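Local coordinates for protein xyloglucan-specific endo-beta-1,4-glucanase GH12 (Aspergillus niveus, PDB 4NPR) that probably cleaves internal beta-1,4-glucosidic linkages in the backbone of xyloglucan, with retention of the beta configuration, at residues A[38-43]-A[90-95]; A[108-113]-A[187-192]; A[118-123]-A[222-227]. All blocks are in the same frame, centred on the assembly; numbering follows the deposited sequence.

Interaction 1. Residues A[38-43]-A[90-95]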
ATOM      1  N   ASN A  38       3.576  12.178  11.929  1.00 18.70           N
ATOM      2  CA  ASN A  38       4.606  11.467  11.208  1.00 18.40           C
ATOM      3  C   ASN A  38       4.194  10.958   9.871  1.00 16.79           C
ATOM      4  O   ASN A  38       4.892  10.143   9.318  1.00 17.16           O
ATOM      5  CB  ASN A  38       5.097  10.332  12.072  1.00 19.17           C
ATOM      6  CG  ASN A  38       5.718  10.842  13.317  1.00 19.66           C
ATOM      7  OD1 ASN A  38       6.574  11.727  13.277  1.00 19.50           O
ATOM      8  ND2 ASN A  38       5.272  10.329  14.440  1.00 21.10           N
ATOM      9  N   TYR A  39       3.107  11.482   9.324  1.00 16.07           N
ATOM     10  CA  TYR A  39       2.590  11.014   8.046  1.00 16.30           C
ATOM     11  C   TYR A  39       2.539  12.180   7.043  1.00 15.72           C
ATOM     12  O   TYR A  39       2.552  13.332   7.436  1.00 15.64           O
ATOM     13  CB  TYR A  39       1.203  10.359   8.226  1.00 16.40           C
ATOM     14  CG  TYR A  39       1.181   9.201   9.226  1.00 16.92           C
ATOM     15  CD1 TYR A  39       1.587   7.917   8.843  1.00 16.89           C
ATOM     16  CD2 TYR A  39       0.767   9.381  10.576  1.00 17.47           C
ATOM     17  CE1 TYR A  39       1.575   6.845   9.727  1.00 16.45           C
ATOM     18  CE2 TYR A  39       0.747   8.295  11.472  1.00 17.08           C
ATOM     19  CZ  TYR A  39       1.162   7.035  11.034  1.00 16.77           C
ATOM     20  OH  TYR A  39       1.172   5.940  11.870  1.00 17.53           O
ATOM     21  N   ILE A  40       2.605  11.858   5.757  1.00 15.48           N
ATOM     22  CA  ILE A  40       2.181  12.734   4.699  1.00 15.46           C
ATOM     23  C   ILE A  40       1.139  11.906   3.976  1.00 16.10           C
ATOM     24  O   ILE A  40       1.367  10.721   3.650  1.00 16.47           O
ATOM     25  CB  ILE A  40       3.324  13.097   3.748  1.00 16.71           C
ATOM     26  CG1 ILE A  40       4.381  13.956   4.465  1.00 17.43           C
ATOM     27  CG2 ILE A  40       2.819  13.916   2.564  1.00 17.46           C
ATOM     28  CD1 ILE A  40       5.713  14.010   3.740  1.00 17.45           C
ATOM     29  N   LEU A  41      -0.028  12.496   3.785  1.00 15.13           N
ATOM     30  CA  LEU A  41      -1.128  11.825   3.148  1.00 15.14           C
ATOM     31  C   LEU A  41      -1.210  12.377   1.751  1.00 13.98           C
ATOM     32  O   LEU A  41      -1.237  13.582   1.578  1.00 14.44           O
ATOM     33  CB  LEU A  41      -2.416  12.095   3.921  1.00 15.49           C
ATOM     34  CG  LEU A  41      -3.728  11.531   3.396  1.00 16.32           C
ATOM     35  CD1 LEU A  41      -3.797  10.026   3.583  1.00 17.08           C
ATOM     36  CD2 LEU A  41      -4.896  12.142   4.158  1.00 17.25           C
ATOM     37  N   TYR A  42      -1.297  11.499   0.768  1.00 13.22           N
ATOM     38  CA  TYR A  42      -1.166  11.860  -0.651  1.00 12.95           C
ATOM     39  C   TYR A  42      -2.388  11.445  -1.418  1.00 12.13           C
ATOM     40  O   TYR A  42      -2.918  10.391  -1.163  1.00 12.49           O
ATOM     41  CB  TYR A  42      -0.010  11.091  -1.301  1.00 13.16           C
ATOM     42  CG  TYR A  42       1.378  11.433  -0.843  1.00 13.49           C
ATOM     43  CD1 TYR A  42       2.096  12.479  -1.460  1.00 13.80           C
ATOM     44  CD2 TYR A  42       2.016  10.689   0.175  1.00 13.66           C
ATOM     45  CE1 TYR A  42       3.395  12.783  -1.076  1.00 13.68           C
ATOM     46  CE2 TYR A  42       3.326  10.994   0.572  1.00 13.41           C
ATOM     47  CZ  TYR A  42       4.005  12.032  -0.066  1.00 13.58           C
ATOM     48  OH  TYR A  42       5.280  12.373   0.279  1.00 13.67           O
ATOM     49  N   ASN A  43      -2.789  12.258  -2.376  1.00 11.79           N
ATOM     50  CA  ASN A  43      -3.822  11.918  -3.347  1.00 12.26           C
ATOM     51  C   ASN A  43      -3.151  11.094  -4.480  1.00 12.91           C
ATOM     52  O   ASN A  43      -3.619   9.991  -4.824  1.00 14.32           O
ATOM     53  CB  ASN A  43      -4.460  13.224  -3.872  1.00 12.01           C
ATOM     54  CG  ASN A  43      -5.851  13.047  -4.429  1.00 11.31           C
ATOM     55  OD1 ASN A  43      -6.624  12.228  -3.995  1.00 10.91           O
ATOM     56  ND2 ASN A  43      -6.180  13.873  -5.378  1.00 11.76           N
ATOM     57  N   ALA A  90       1.904   7.829   4.125  1.00 12.39           N
ATOM     58  CA  ALA A  90       3.316   7.448   4.178  1.00 13.23           C
ATOM     59  C   ALA A  90       3.964   7.905   5.482  1.00 14.54           C
ATOM     60  O   ALA A  90       3.882   9.068   5.895  1.00 15.56           O
ATOM     61  CB  ALA A  90       4.063   8.058   2.994  1.00 12.80           C
ATOM     62  N   LEU A  91       4.624   6.973   6.131  1.00 15.49           N
ATOM     63  CA  LEU A  91       5.277   7.249   7.379  1.00 16.09           C
ATOM     64  C   LEU A  91       6.585   7.936   7.063  1.00 17.07           C
ATOM     65  O   LEU A  91       7.277   7.509   6.158  1.00 18.89           O
ATOM     66  CB  LEU A  91       5.569   5.946   8.097  1.00 16.04           C
ATOM     67  CG  LEU A  91       6.236   6.099   9.453  1.00 16.29           C
ATOM     68  CD1 LEU A  91       5.227   6.698  10.424  1.00 16.28           C
ATOM     69  CD2 LEU A  91       6.787   4.751   9.936  1.00 16.31           C
ATOM     70  N   GLN A  92       6.923   8.966   7.839  1.00 17.84           N
ATOM     71  CA  GLN A  92       8.163   9.729   7.704  1.00 17.27           C
ATOM     72  C   GLN A  92       9.116   9.254   8.781  1.00 17.27           C
ATOM     73  O   GLN A  92       8.864   9.375   9.961  1.00 16.83           O
ATOM     74  CB  GLN A  92       7.878  11.216   7.846  1.00 16.56           C
ATOM     75  CG  GLN A  92       6.776  11.718   6.917  1.00 17.30           C
ATOM     76  CD  GLN A  92       7.101  11.464   5.423  1.00 17.32           C
ATOM     77  OE1 GLN A  92       6.457  10.654   4.746  1.00 18.16           O
ATOM     78  NE2 GLN A  92       8.102  12.147   4.923  1.00 16.45           N
ATOM     79  N   PHE A  93      10.196   8.632   8.376  1.00 18.58           N
ATOM     80  CA  PHE A  93      11.123   8.089   9.354  1.00 19.40           C
ATOM     81  C   PHE A  93      12.498   8.022   8.743  1.00 19.40           C
ATOM     82  O   PHE A  93      12.694   8.171   7.544  1.00 16.99           O
ATOM     83  CB  PHE A  93      10.693   6.687   9.822  1.00 19.81           C
ATOM     84  CG  PHE A  93      10.716   5.652   8.713  1.00 20.93           C
ATOM     85  CD1 PHE A  93       9.758   5.673   7.707  1.00 20.19           C
ATOM     86  CD2 PHE A  93      11.719   4.680   8.667  1.00 21.34           C
ATOM     87  CE1 PHE A  93       9.783   4.756   6.691  1.00 20.33           C
ATOM     88  CE2 PHE A  93      11.755   3.759   7.648  1.00 21.14           C
ATOM     89  CZ  PHE A  93      10.786   3.798   6.652  1.00 21.14           C
ATOM     90  N   THR A  94      13.459   7.804   9.611  1.00 20.97           N
ATOM     91  CA  THR A  94      14.817   7.681   9.174  1.00 22.48           C
ATOM     92  C   THR A  94      15.016   6.244   8.724  1.00 22.77           C
ATOM     93  O   THR A  94      14.674   5.332   9.459  1.00 22.24           O
ATOM     94  CB  THR A  94      15.769   8.009  10.322  1.00 22.30           C
ATOM     95  OG1 THR A  94      15.500   9.346  10.774  1.00 21.68           O
ATOM     96  CG2 THR A  94      17.202   7.896   9.853  1.00 22.10           C
ATOM     97  N   PRO A  95      15.586   6.052   7.527  1.00 25.24           N
ATOM     98  CA  PRO A  95      15.803   4.712   6.977  1.00 26.24           C
ATOM     99  C   PRO A  95      16.655   3.807   7.863  1.00 26.65           C
ATOM    100  O   PRO A  95      17.485   4.292   8.602  1.00 28.66           O
ATOM    101  CB  PRO A  95      16.475   5.004   5.640  1.00 26.34           C
ATOM    102  CG  PRO A  95      15.878   6.334   5.237  1.00 26.67           C
ATOM    103  CD  PRO A  95      15.856   7.103   6.518  1.00 26.61           C
TER
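Tyr39 and Leu91 meet with their side chains set obliquely to one another: methyl CD1 of Leu91 lies 3.7 Å from CE1 of Tyr39, neither squarely over the ring nor at its rim. Leu91 turns CG anti to its backbone N (chi1 -179°), which helps bring CD1 into the corner between that ring and the backbone of Asn38, whose carbonyl O is 3.6 Å from the same methyl. Tyr39 OH is hydrogen-bonded to Asn66 O and Val240 N, the latter on strand 231-240 of the other sheet.

Backbone bonds set this geometry. Ile40 and Ala90 form an antiparallel hydrogen-bonded pair, with Ile40 N to Ala90 O at 3.1 Å and Ala90 N to Ile40 O at 3.0 Å. Tyr39 and Leu91 are the adjacent non-hydrogen-bonded pair, and Gln92 N reaches Asn38 O at 2.8 Å where the regular pairing stops after Leu91. The pairing joins strands 39-42 and 87-97 near one margin of the larger sheet of the GH12 beta-jelly roll, with strand 33-36 completing that margin.

Side chains alternate accordingly. Tyr39 and Leu91 look toward strand 231-240 of the other sheet, whereas Ile40 and Ala90 occupy the opposite face. There, Gln92 bends at chi2 (-59°) and crosses Ile40 at about a right angle, its CD 3.4 Å from Ile40 CD1. Tyr42 offers its edge to Ala90, CE2 standing 3.9 Å from CB nearly in the ring plane, while Ile40 CG2 sits over one ring face toward the rim.

Interaction 2. Residues A[108-113]-A[187-192]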
ATOM      1  N   TRP A 108      -4.662  -1.355  11.243  1.00 13.49           N
ATOM      2  CA  TRP A 108      -5.372  -0.766  10.133  1.00 12.97           C
ATOM      3  C   TRP A 108      -6.767  -1.323  10.146  1.00 13.18           C
ATOM      4  O   TRP A 108      -6.947  -2.517  10.216  1.00 12.61           O
ATOM      5  CB  TRP A 108      -4.696  -1.137   8.797  1.00 12.69           C
ATOM      6  CG  TRP A 108      -5.043  -0.299   7.588  1.00 12.40           C
ATOM      7  CD1 TRP A 108      -5.835   0.824   7.548  1.00 12.80           C
ATOM      8  CD2 TRP A 108      -4.520  -0.455   6.260  1.00 11.96           C
ATOM      9  NE1 TRP A 108      -5.876   1.333   6.267  1.00 12.63           N
ATOM     10  CE2 TRP A 108      -5.056   0.577   5.469  1.00 12.02           C
ATOM     11  CE3 TRP A 108      -3.642  -1.360   5.676  1.00 12.10           C
ATOM     12  CZ2 TRP A 108      -4.763   0.710   4.132  1.00 11.89           C
ATOM     13  CZ3 TRP A 108      -3.342  -1.230   4.342  1.00 12.00           C
ATOM     14  CH2 TRP A 108      -3.902  -0.197   3.581  1.00 12.15           C
ATOM     15  N   LYS A 109      -7.738  -0.424  10.074  1.00 13.66           N
ATOM     16  CA  LYS A 109      -9.102  -0.751   9.852  1.00 14.50           C
ATOM     17  C   LYS A 109      -9.610   0.078   8.664  1.00 14.84           C
ATOM     18  O   LYS A 109      -9.475   1.324   8.654  1.00 16.27           O
ATOM     19  CB  LYS A 109      -9.895  -0.390  11.114  1.00 16.00           C
ATOM     20  CG  LYS A 109     -11.416  -0.413  10.936  1.00 17.31           C
ATOM     21  CD  LYS A 109     -11.832  -1.810  10.485  1.00 18.62           C
ATOM     22  CE  LYS A 109     -13.317  -2.036  10.657  1.00 19.84           C
ATOM     23  NZ  LYS A 109     -14.026  -1.424   9.517  1.00 19.28           N
ATOM     24  N   TRP A 110     -10.212  -0.575   7.677  1.00 14.41           N
ATOM     25  CA  TRP A 110     -10.758   0.123   6.497  1.00 13.91           C
ATOM     26  C   TRP A 110     -12.066  -0.455   6.036  1.00 13.88           C
ATOM     27  O   TRP A 110     -12.455  -1.564   6.413  1.00 13.21           O
ATOM     28  CB  TRP A 110      -9.792   0.096   5.313  1.00 13.98           C
ATOM     29  CG  TRP A 110      -9.398  -1.289   4.858  1.00 13.37           C
ATOM     30  CD1 TRP A 110      -8.379  -1.996   5.319  1.00 13.10           C
ATOM     31  CD2 TRP A 110     -10.058  -2.123   3.867  1.00 13.20           C
ATOM     32  NE1 TRP A 110      -8.336  -3.247   4.704  1.00 13.87           N
ATOM     33  CE2 TRP A 110      -9.358  -3.340   3.810  1.00 12.88           C
ATOM     34  CE3 TRP A 110     -11.176  -1.963   3.050  1.00 13.18           C
ATOM     35  CZ2 TRP A 110      -9.689  -4.362   2.931  1.00 12.97           C
ATOM     36  CZ3 TRP A 110     -11.533  -3.031   2.181  1.00 12.79           C
ATOM     37  CH2 TRP A 110     -10.793  -4.200   2.143  1.00 12.53           C
ATOM     38  N   ASN A 111     -12.710   0.328   5.184  1.00 15.50           N
ATOM     39  CA  ASN A 111     -13.966  -0.036   4.532  1.00 16.92           C
ATOM     40  C   ASN A 111     -14.103   0.541   3.105  1.00 16.07           C
ATOM     41  O   ASN A 111     -13.674   1.633   2.836  1.00 14.23           O
ATOM     42  CB  ASN A 111     -15.146   0.439   5.389  1.00 18.44           C
ATOM     43  CG  ASN A 111     -16.446  -0.108   4.886  1.00 21.48           C
ATOM     44  OD1 ASN A 111     -16.634  -1.345   4.897  1.00 26.29           O
ATOM     45  ND2 ASN A 111     -17.321   0.767   4.334  1.00 21.46           N
ATOM     46  N   TYR A 112     -14.727  -0.211   2.202  1.00 17.00           N
ATOM     47  CA  TYR A 112     -15.003   0.277   0.863  1.00 16.87           C
ATOM     48  C   TYR A 112     -16.486   0.290   0.634  1.00 17.88           C
ATOM     49  O   TYR A 112     -17.174  -0.638   1.041  1.00 17.93           O
ATOM     50  CB  TYR A 112     -14.332  -0.602  -0.229  1.00 16.53           C
ATOM     51  CG  TYR A 112     -13.254   0.134  -1.045  1.00 15.81           C
ATOM     52  CD1 TYR A 112     -13.557   1.265  -1.768  1.00 14.79           C
ATOM     53  CD2 TYR A 112     -11.955  -0.317  -1.080  1.00 16.10           C
ATOM     54  CE1 TYR A 112     -12.606   1.923  -2.510  1.00 14.88           C
ATOM     55  CE2 TYR A 112     -10.979   0.329  -1.832  1.00 16.11           C
ATOM     56  CZ  TYR A 112     -11.307   1.470  -2.541  1.00 15.51           C
ATOM     57  OH  TYR A 112     -10.337   2.145  -3.257  1.00 14.44           O
ATOM     58  N   SER A 113     -16.983   1.331  -0.031  1.00 17.50           N
ATOM     59  CA  SER A 113     -18.314   1.244  -0.601  1.00 17.96           C
ATOM     60  C   SER A 113     -18.323   1.795  -2.022  1.00 18.10           C
ATOM     61  O   SER A 113     -17.416   2.516  -2.417  1.00 17.66           O
ATOM     62  CB  SER A 113     -19.347   1.961   0.297  1.00 18.07           C
ATOM     63  OG  SER A 113     -19.019   3.332   0.499  1.00 18.87           O
ATOM     64  N   GLN A 187      -5.655 -14.259   0.883  1.00 14.28           N
ATOM     65  CA  GLN A 187      -6.681 -15.139   0.308  1.00 14.83           C
ATOM     66  C   GLN A 187      -8.137 -14.757   0.676  1.00 15.11           C
ATOM     67  O   GLN A 187      -9.042 -15.025  -0.100  1.00 14.73           O
ATOM     68  CB  GLN A 187      -6.395 -16.598   0.710  1.00 14.72           C
ATOM     69  CG  GLN A 187      -5.082 -17.067   0.135  1.00 15.61           C
ATOM     70  CD  GLN A 187      -4.803 -18.561   0.264  1.00 16.33           C
ATOM     71  OE1 GLN A 187      -5.282 -19.272   1.164  1.00 16.84           O
ATOM     72  NE2 GLN A 187      -3.966 -19.032  -0.635  1.00 17.28           N
ATOM     73  N   SER A 188      -8.349 -14.183   1.863  1.00 15.48           N
ATOM     74  CA  SER A 188      -9.626 -13.575   2.233  1.00 16.24           C
ATOM     75  C   SER A 188      -9.453 -12.095   2.357  1.00 15.90           C
ATOM     76  O   SER A 188      -8.468 -11.624   2.898  1.00 16.05           O
ATOM     77  CB  SER A 188     -10.148 -14.088   3.576  1.00 17.52           C
ATOM     78  OG  SER A 188     -10.291 -15.503   3.557  1.00 20.31           O
ATOM     79  N   THR A 189     -10.430 -11.348   1.878  1.00 15.81           N
ATOM     80  CA  THR A 189     -10.492  -9.934   2.151  1.00 15.79           C
ATOM     81  C   THR A 189     -10.509  -9.696   3.645  1.00 16.66           C
ATOM     82  O   THR A 189     -11.328 -10.270   4.335  1.00 17.18           O
ATOM     83  CB  THR A 189     -11.774  -9.380   1.599  1.00 15.74           C
ATOM     84  OG1 THR A 189     -11.741  -9.597   0.181  1.00 15.84           O
ATOM     85  CG2 THR A 189     -11.942  -7.893   1.998  1.00 15.67           C
ATOM     86  N   THR A 190      -9.671  -8.761   4.095  1.00 17.00           N
ATOM     87  CA  THR A 190      -9.344  -8.563   5.483  1.00 15.89           C
ATOM     88  C   THR A 190      -9.342  -7.077   5.828  1.00 15.44           C
ATOM     89  O   THR A 190      -8.332  -6.382   5.670  1.00 15.16           O
ATOM     90  CB  THR A 190      -7.961  -9.137   5.732  1.00 16.68           C
ATOM     91  OG1 THR A 190      -7.966 -10.538   5.354  1.00 18.39           O
ATOM     92  CG2 THR A 190      -7.575  -8.983   7.180  1.00 16.46           C
ATOM     93  N   ASN A 191     -10.488  -6.575   6.303  1.00 14.12           N
ATOM     94  CA  ASN A 191     -10.607  -5.175   6.602  1.00 13.24           C
ATOM     95  C   ASN A 191     -10.119  -4.758   7.967  1.00 12.18           C
ATOM     96  O   ASN A 191     -10.034  -3.595   8.219  1.00 11.69           O
ATOM     97  CB  ASN A 191     -12.026  -4.691   6.361  1.00 13.89           C
ATOM     98  CG  ASN A 191     -12.919  -4.887   7.560  1.00 13.64           C
ATOM     99  OD1 ASN A 191     -12.466  -5.076   8.688  1.00 14.03           O
ATOM    100  ND2 ASN A 191     -14.181  -4.796   7.330  1.00 13.33           N
ATOM    101  N   SER A 192      -9.781  -5.694   8.835  1.00 11.98           N
ATOM    102  CA  SER A 192      -9.204  -5.362  10.165  1.00 11.89           C
ATOM    103  C   SER A 192      -7.918  -6.125  10.328  1.00 11.93           C
ATOM    104  O   SER A 192      -7.908  -7.326  10.051  1.00 11.95           O
ATOM    105  CB  SER A 192     -10.144  -5.799  11.304  1.00 11.56           C
ATOM    106  OG  SER A 192     -11.327  -5.030  11.268  1.00 11.94           O
TER
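Trp110 lays its indole against the backbone of Asn191, whose CA stands 3.8 Å from the centroid of the five-membered ring and 25° off the ring normal, a CH-pi contact over the face. A chi1 of 58° sets Trp110 CG between its own backbone N and carbonyl carbon and lets the indole extend along the 189-191 loop. Farther out, CH2 of the six-membered ring meets Thr189 CG2 at 3.9 Å, the threonine side chain lying crosswise to that of the tryptophan. NE1 has Thr190 O at 3.3 Å, but the N-H is bent well away from a straight line and the bond is weak.

The firmer polar link is in the backbone: Trp110 N donates to Asn191 O at 3.1 Å. Next to it, Lys109 and Ser192 make an antiparallel non-hydrogen-bonded pair, where the loop becomes strand 192-196. That strand is the outermost on its side of the smaller sheet of the jelly-roll sandwich, and 105-113 is its inner neighbour. Trp110 also touches Val121 and Leu143, so its indole reaches the second sheet as well as the loop.

On the other side of the strand, Lys109 and Asn191 lie alongside each other and point the same way. The aliphatic part of the lysine does the touching, with CD 3.4 Å from Ser192 OG. Ser192 OG in turn donates to Asn191 OD1 at 2.8 Å, nearly in line with the amide C=O, which helps fix the rotation of that amide. The amide plane stands 74° from the indole of Trp110.

Interaction 3. Residues A[118-123]-A[222-227]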
ATOM      1  N   VAL A 118     -13.061  -2.092  -8.700  1.00 16.31           N
ATOM      2  CA  VAL A 118     -11.857  -2.856  -9.018  1.00 14.23           C
ATOM      3  C   VAL A 118     -10.712  -2.008  -8.455  1.00 13.90           C
ATOM      4  O   VAL A 118     -10.495  -0.900  -8.880  1.00 13.04           O
ATOM      5  CB  VAL A 118     -11.682  -3.059 -10.551  1.00 13.56           C
ATOM      6  CG1 VAL A 118     -10.479  -3.958 -10.875  1.00 12.55           C
ATOM      7  CG2 VAL A 118     -12.952  -3.605 -11.178  1.00 12.95           C
ATOM      8  N   ALA A 119     -10.010  -2.540  -7.464  1.00 14.38           N
ATOM      9  CA  ALA A 119      -9.124  -1.760  -6.584  1.00 14.41           C
ATOM     10  C   ALA A 119      -8.462  -2.724  -5.673  1.00 14.64           C
ATOM     11  O   ALA A 119      -8.998  -3.796  -5.424  1.00 15.35           O
ATOM     12  CB  ALA A 119      -9.914  -0.782  -5.737  1.00 14.57           C
ATOM     13  N   ASP A 120      -7.285  -2.359  -5.206  1.00 15.36           N
ATOM     14  CA  ASP A 120      -6.650  -3.043  -4.082  1.00 15.57           C
ATOM     15  C   ASP A 120      -6.492  -2.118  -2.883  1.00 14.23           C
ATOM     16  O   ASP A 120      -6.607  -0.893  -3.018  1.00 13.53           O
ATOM     17  CB  ASP A 120      -5.299  -3.703  -4.463  1.00 16.63           C
ATOM     18  CG  ASP A 120      -4.185  -2.707  -4.741  1.00 17.52           C
ATOM     19  OD1 ASP A 120      -3.812  -1.885  -3.874  1.00 20.93           O
ATOM     20  OD2 ASP A 120      -3.635  -2.775  -5.844  1.00 17.90           O
ATOM     21  N   VAL A 121      -6.308  -2.747  -1.713  1.00 13.41           N
ATOM     22  CA  VAL A 121      -5.973  -2.090  -0.463  1.00 12.80           C
ATOM     23  C   VAL A 121      -4.689  -2.741   0.018  1.00 12.73           C
ATOM     24  O   VAL A 121      -4.639  -3.933   0.214  1.00 12.66           O
ATOM     25  CB  VAL A 121      -7.073  -2.251   0.611  1.00 12.82           C
ATOM     26  CG1 VAL A 121      -6.758  -1.381   1.831  1.00 12.95           C
ATOM     27  CG2 VAL A 121      -8.443  -1.891   0.046  1.00 12.96           C
ATOM     28  N   ALA A 122      -3.654  -1.940   0.245  1.00 13.07           N
ATOM     29  CA  ALA A 122      -2.312  -2.442   0.267  1.00 12.60           C
ATOM     30  C   ALA A 122      -1.399  -1.524   1.059  1.00 12.92           C
ATOM     31  O   ALA A 122      -1.559  -0.285   1.021  1.00 12.60           O
ATOM     32  CB  ALA A 122      -1.804  -2.562  -1.159  1.00 12.61           C
ATOM     33  N   TYR A 123      -0.503  -2.169   1.820  1.00 13.16           N
ATOM     34  CA  TYR A 123       0.770  -1.613   2.193  1.00 14.03           C
ATOM     35  C   TYR A 123       1.676  -1.708   0.981  1.00 16.28           C
ATOM     36  O   TYR A 123       1.609  -2.682   0.221  1.00 16.07           O
ATOM     37  CB  TYR A 123       1.477  -2.365   3.322  1.00 13.25           C
ATOM     38  CG  TYR A 123       0.770  -2.398   4.628  1.00 12.63           C
ATOM     39  CD1 TYR A 123      -0.225  -3.352   4.883  1.00 13.09           C
ATOM     40  CD2 TYR A 123       1.085  -1.510   5.619  1.00 12.32           C
ATOM     41  CE1 TYR A 123      -0.891  -3.391   6.099  1.00 12.86           C
ATOM     42  CE2 TYR A 123       0.452  -1.548   6.849  1.00 12.46           C
ATOM     43  CZ  TYR A 123      -0.554  -2.474   7.088  1.00 12.90           C
ATOM     44  OH  TYR A 123      -1.185  -2.517   8.337  1.00 13.30           O
ATOM     45  N   GLY A 222      -2.464   2.488   1.549  1.00 10.24           N
ATOM     46  CA  GLY A 222      -3.572   3.104   0.856  1.00  9.62           C
ATOM     47  C   GLY A 222      -4.337   2.152  -0.058  1.00  9.58           C
ATOM     48  O   GLY A 222      -4.405   0.934   0.182  1.00  8.82           O
ATOM     49  N   THR A 223      -4.914   2.707  -1.120  1.00  9.61           N
ATOM     50  CA  THR A 223      -5.658   1.903  -2.059  1.00 10.30           C
ATOM     51  C   THR A 223      -5.265   2.247  -3.502  1.00 10.92           C
ATOM     52  O   THR A 223      -4.999   3.413  -3.797  1.00 10.47           O
ATOM     53  CB  THR A 223      -7.183   2.093  -1.863  1.00 10.08           C
ATOM     54  OG1 THR A 223      -7.917   1.347  -2.858  1.00 10.03           O
ATOM     55  CG2 THR A 223      -7.532   3.519  -1.952  1.00  9.92           C
ATOM     56  N   GLU A 224      -5.236   1.228  -4.380  1.00 11.78           N
ATOM     57  CA  GLU A 224      -4.974   1.416  -5.835  1.00 12.96           C
ATOM     58  C   GLU A 224      -6.212   1.034  -6.614  1.00 12.63           C
ATOM     59  O   GLU A 224      -6.523  -0.150  -6.750  1.00 13.18           O
ATOM     60  CB  GLU A 224      -3.817   0.534  -6.355  1.00 13.75           C
ATOM     61  CG  GLU A 224      -2.434   0.978  -5.956  1.00 15.23           C
ATOM     62  CD  GLU A 224      -1.330  -0.004  -6.434  1.00 17.30           C
ATOM     63  OE1 GLU A 224      -1.597  -1.227  -6.440  1.00 18.74           O
ATOM     64  OE2 GLU A 224      -0.179   0.433  -6.747  1.00 16.02           O
ATOM     65  N   PRO A 225      -6.928   2.021  -7.121  1.00 12.34           N
ATOM     66  CA  PRO A 225      -8.107   1.728  -7.909  1.00 12.58           C
ATOM     67  C   PRO A 225      -7.854   1.551  -9.419  1.00 12.88           C
ATOM     68  O   PRO A 225      -7.001   2.239  -9.995  1.00 13.17           O
ATOM     69  CB  PRO A 225      -8.973   2.945  -7.656  1.00 13.03           C
ATOM     70  CG  PRO A 225      -8.010   4.051  -7.498  1.00 13.16           C
ATOM     71  CD  PRO A 225      -6.863   3.440  -6.729  1.00 12.91           C
ATOM     72  N   PHE A 226      -8.616   0.650 -10.043  1.00 12.96           N
ATOM     73  CA  PHE A 226      -8.587   0.462 -11.492  1.00 13.68           C
ATOM     74  C   PHE A 226      -9.849   1.078 -12.143  1.00 14.04           C
ATOM     75  O   PHE A 226      -9.753   1.820 -13.099  1.00 13.81           O
ATOM     76  CB  PHE A 226      -8.406  -1.011 -11.835  1.00 13.42           C
ATOM     77  CG  PHE A 226      -7.095  -1.631 -11.307  1.00 14.19           C
ATOM     78  CD1 PHE A 226      -6.922  -1.943  -9.952  1.00 14.49           C
ATOM     79  CD2 PHE A 226      -6.061  -1.964 -12.173  1.00 14.66           C
ATOM     80  CE1 PHE A 226      -5.752  -2.565  -9.488  1.00 14.57           C
ATOM     81  CE2 PHE A 226      -4.873  -2.559 -11.709  1.00 14.68           C
ATOM     82  CZ  PHE A 226      -4.726  -2.869 -10.368  1.00 14.57           C
ATOM     83  N   SER A 227     -11.023   0.808 -11.576  1.00 14.75           N
ATOM     84  CA  SER A 227     -12.275   1.392 -12.033  1.00 14.88           C
ATOM     85  C   SER A 227     -13.420   1.163 -11.055  1.00 14.83           C
ATOM     86  O   SER A 227     -13.334   0.336 -10.150  1.00 14.19           O
ATOM     87  CB  SER A 227     -12.675   0.793 -13.348  1.00 15.38           C
ATOM     88  OG  SER A 227     -12.958  -0.561 -13.134  1.00 16.77           O
TER
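Glu224 passes across Asp120 at a slant, and its atoms from CB to OE1 each come near the Asp120 carboxyl group. Its CB is 3.4 Å from Asp120 OD2. CG, anti to the carbonyl carbon (chi1 -74°), passes Asp120 OD1 at 3.8 Å. The chain then stays extended (chi2 176°), with CD 3.7 Å from Asp120 OD2, and at the tip OE1 comes within 2.6 Å of the same OD2. The two carboxyl groups are twisted, their planes 53° apart, so they do not meet flat. Glu224 also touches Phe86 and Met140, and Asp120 rests on Trp142.

The backbones pair directly beneath these groups. Asp120 N donates to Glu224 O, while Asp120 O accepts twice: from Glu224 N and from Thr223 OG1 at 2.6 Å, the two donors approaching from opposite faces of the carbonyl plane. Thr223 OG1, buried between the sheets, thus has two hydrogen-bond partners, Asp120 O and Tyr112 OH of the other sheet. Ala119, Val121, Thr223 and Pro225 line the opposite face, the one turned to the other sheet, against Trp74, Trp108 and Tyr112.

Toward the end of strand 215-226 the register slips by one residue. Val118 O takes both Phe226 N at 2.7 Å and Ser227 N at 3.2 Å, and lies at the edge of the Phe226 ring, near its plane. Val118 CG1 comes across the stem of Phe226, 3.7 Å from its CB. Two residues facing one across an antiparallel pair make a classic beta bulge. The carboxyl groups lie on the face turned away from the other sheet, consistent with the concave side of the GH12 jelly roll, which in this family forms the substrate cleft.

In the fold
Interaction 3 is the buried one, centred about 8 Å from the centre of the chain, while interactions 1 and 2 are only partly buried, about 12 and 13 Å out. Interactions 1 and 3 belong to the same larger sheet, where strands 87-97 and 215-226 are neighbours; their centres are 19 Å apart and they do not touch. Interaction 2 belongs to the smaller sheet yet packs on interaction 3 from across the sandwich, with Trp108 against Val121 and Tyr123. Chemistry follows place: short strand pairing with apolar contacts near a margin in 1, one firm backbone bond and an indole against a loop in 2, continuous backbone pairing with two close acids in 3.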